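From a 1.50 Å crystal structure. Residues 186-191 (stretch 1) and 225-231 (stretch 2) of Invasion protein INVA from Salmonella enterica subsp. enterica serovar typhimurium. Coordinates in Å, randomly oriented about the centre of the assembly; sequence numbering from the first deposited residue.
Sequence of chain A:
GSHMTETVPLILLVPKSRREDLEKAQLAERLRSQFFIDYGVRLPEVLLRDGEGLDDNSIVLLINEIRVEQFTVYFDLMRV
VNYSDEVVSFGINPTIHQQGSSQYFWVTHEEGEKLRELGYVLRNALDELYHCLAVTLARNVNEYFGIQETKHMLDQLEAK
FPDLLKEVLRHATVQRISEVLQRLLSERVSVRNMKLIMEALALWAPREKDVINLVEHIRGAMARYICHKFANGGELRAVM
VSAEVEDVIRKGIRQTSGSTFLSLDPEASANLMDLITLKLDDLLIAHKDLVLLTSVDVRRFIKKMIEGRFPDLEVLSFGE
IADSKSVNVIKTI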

# COMPACT_ATOMS: atom_id res chain seq x y z
N SER A 186 5.44 3.04 -4.16
CA SER A 186 4.73 4.04 -3.34
C SER A 186 3.25 3.75 -3.37
O SER A 186 2.50 4.29 -2.54
N GLU A 187 2.85 2.94 -4.33
CA GLU A 187 1.44 2.52 -4.51
C GLU A 187 1.25 1.03 -4.16
O GLU A 187 0.26 0.35 -4.52
N ARG A 188 2.21 0.53 -3.43
CA ARG A 188 2.18 -0.83 -2.83
C ARG A 188 2.32 -1.97 -3.84
O ARG A 188 1.84 -3.10 -3.68
N VAL A 189 2.95 -1.63 -4.95
CA VAL A 189 3.28 -2.63 -6.00
C VAL A 189 4.71 -3.13 -5.82
O VAL A 189 5.66 -2.31 -5.68
N SER A 190 4.88 -4.44 -5.71
CA SER A 190 6.19 -5.03 -5.51
C SER A 190 7.08 -4.90 -6.72
O SER A 190 6.59 -4.96 -7.87
N VAL A 191 8.36 -4.76 -6.47
CA VAL A 191 9.38 -4.74 -7.53
C VAL A 191 10.27 -5.96 -7.53
O VAL A 191 11.35 -5.99 -8.13
N TYR A 225 0.56 -9.45 -11.31
CA TYR A 225 1.37 -9.39 -10.05
C TYR A 225 0.78 -8.41 -9.05
O TYR A 225 0.85 -8.60 -7.84
N ILE A 226 0.19 -7.37 -9.60
CA ILE A 226 -0.49 -6.37 -8.79
C ILE A 226 -1.71 -7.01 -8.14
O ILE A 226 -1.95 -6.93 -6.95
N CYS A 227 -2.45 -7.70 -8.98
CA CYS A 227 -3.68 -8.27 -8.52
C CYS A 227 -3.37 -9.32 -7.37
O CYS A 227 -3.97 -9.31 -6.29
N HIS A 228 -2.41 -10.16 -7.66
CA HIS A 228 -2.08 -11.31 -6.76
C HIS A 228 -1.61 -10.80 -5.41
O HIS A 228 -1.83 -11.41 -4.34
N LYS A 229 -0.99 -9.65 -5.45
CA LYS A 229 -0.47 -9.02 -4.22
C LYS A 229 -1.57 -8.48 -3.33
O LYS A 229 -1.59 -8.71 -2.12
N PHE A 230 -2.48 -7.75 -3.94
CA PHE A 230 -3.55 -7.10 -3.20
C PHE A 230 -4.57 -8.07 -2.66
O PHE A 230 -5.16 -7.85 -1.62
N ALA A 231 -4.70 -9.17 -3.37
CA ALA A 231 -5.80 -10.10 -3.08
C ALA A 231 -5.32 -11.11 -2.05
O ALA A 231 -6.07 -11.88 -1.44

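Stretch 1 is an irregular segment lying against one helix, stretch 2, and the contact is small: 304 Å² is buried, both sides summed. Backbone register places Val-189 nearest Ile-226 (CA to CA 6.0 Å) and Arg-188 nearest Phe-230 (CA to CA 8.5 Å).

Ser-186, chi1 p, is out of reach. Glu-187 (m, t) points its CA-to-CB bond sideways, and the side chain makes no contact, its nearest approach being Glu-187 CB to Phe-230 CZ at 6.3 Å; the contact is made by its backbone, with Glu-187 O 3.6 Å from Phe-230 CZ, near the ring plane and at the ring edge. Both carboxylate oxygens are hydrogen-bonded elsewhere in the structure.

Arg-188 has positive phi (71°) and points its CA-to-CB bond toward the helix. Its chi1 (-99°) and chi2 (144°) lie between wells, while chi3 is p. Arg-188 CB comes within 3.9 Å of Phe-230 CZ, and Phe-230 CE1 sits over one face of the guanidinium. The phenyl ring, from a residue with chi1 m whose CA-to-CB bond points sideways, thus meets both ends of the arginine side chain. Arg-188 O accepts the one direct hydrogen bond between the stretches, from Lys-229 NZ at 2.8 Å. Lys-229 points toward stretch 1, extended through three t rotamers before chi4 turns to m, which carries the ammonium to this carbonyl.

Val-189 (t) points sideways and supplies the apolar contact: Val-189 CG1 lies 3.7 Å from Ile-226 CG1, the isoleucine being m, t.

Ser-190 (t) packs against the lysine's aliphatic portion, Ser-190 CB lying 4.2 Å from Lys-229 CD. Its backbone reaches the helix through water 1, which accepts from Ser-190 N at 3.0 Å and donates a weak hydrogen bond to Tyr-225 O at 3.2 Å. Val-191 (m) makes no contact.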

# COMPACT_ATOMS: atom_id res chain seq x y z
CB SER A 186 5.00 5.52 -3.77
OG SER A 186 4.41 5.76 -5.03
CB GLU A 187 0.92 2.84 -5.93
CG GLU A 187 0.71 4.36 -6.15
CD GLU A 187 -0.18 4.66 -7.38
OE1 GLU A 187 0.34 5.17 -8.42
OE2 GLU A 187 -1.39 4.35 -7.37
CB ARG A 188 0.91 -0.95 -1.95
CG ARG A 188 1.26 -0.74 -0.53
CD ARG A 188 0.21 -0.01 0.30
NE ARG A 188 -0.88 -0.88 0.47
CZ ARG A 188 -2.11 -0.55 0.83
NH1 ARG A 188 -2.47 0.71 0.99
NH2 ARG A 188 -2.99 -1.51 0.97
CB VAL A 189 3.12 -2.03 -7.40
CG1 VAL A 189 3.52 -3.07 -8.44
CG2 VAL A 189 1.69 -1.54 -7.56
CB SER A 190 6.08 -6.56 -5.18
OG SER A 190 7.31 -7.19 -5.05
CB VAL A 191 10.19 -3.45 -7.57
CG1 VAL A 191 9.25 -2.27 -7.87
CG2 VAL A 191 11.01 -3.22 -6.29
CB TYR A 225 2.84 -9.10 -10.40
CG TYR A 225 3.37 -10.24 -11.23
CD1 TYR A 225 3.84 -11.40 -10.62
CD2 TYR A 225 3.31 -10.21 -12.60
CE1 TYR A 225 4.24 -12.53 -11.38
CE2 TYR A 225 3.72 -11.30 -13.37
CZ TYR A 225 4.18 -12.47 -12.75
OH TYR A 225 4.59 -13.57 -13.47
CB ILE A 226 -0.87 -5.14 -9.64
CG1 ILE A 226 0.41 -4.36 -9.96
CG2 ILE A 226 -1.86 -4.20 -8.92
CD1 ILE A 226 0.31 -3.28 -11.05
CB CYS A 227 -4.44 -8.83 -9.72
SG CYS A 227 -5.97 -9.70 -9.42
CB HIS A 228 -1.03 -12.22 -7.39
CG HIS A 228 -1.62 -13.25 -8.30
ND1 HIS A 228 -2.27 -13.14 -9.48
CD2 HIS A 228 -1.55 -14.60 -8.02
CE1 HIS A 228 -2.60 -14.42 -9.89
NE2 HIS A 228 -2.16 -15.28 -8.98
CB LYS A 229 0.53 -7.90 -4.52
CG LYS A 229 1.28 -7.49 -3.25
CD LYS A 229 2.24 -6.38 -3.47
CE LYS A 229 2.66 -5.79 -2.13
NZ LYS A 229 1.62 -4.93 -1.52
CB PHE A 230 -4.25 -6.01 -4.00
CG PHE A 230 -3.53 -4.68 -3.95
CD1 PHE A 230 -3.71 -3.81 -2.91
CD2 PHE A 230 -2.71 -4.32 -5.02
CE1 PHE A 230 -3.03 -2.60 -2.89
CE2 PHE A 230 -2.03 -3.12 -4.99
CZ PHE A 230 -2.20 -2.27 -3.96
CB ALA A 231 -6.27 -10.80 -4.37
O HOH W 1 2.85 -6.34 -6.81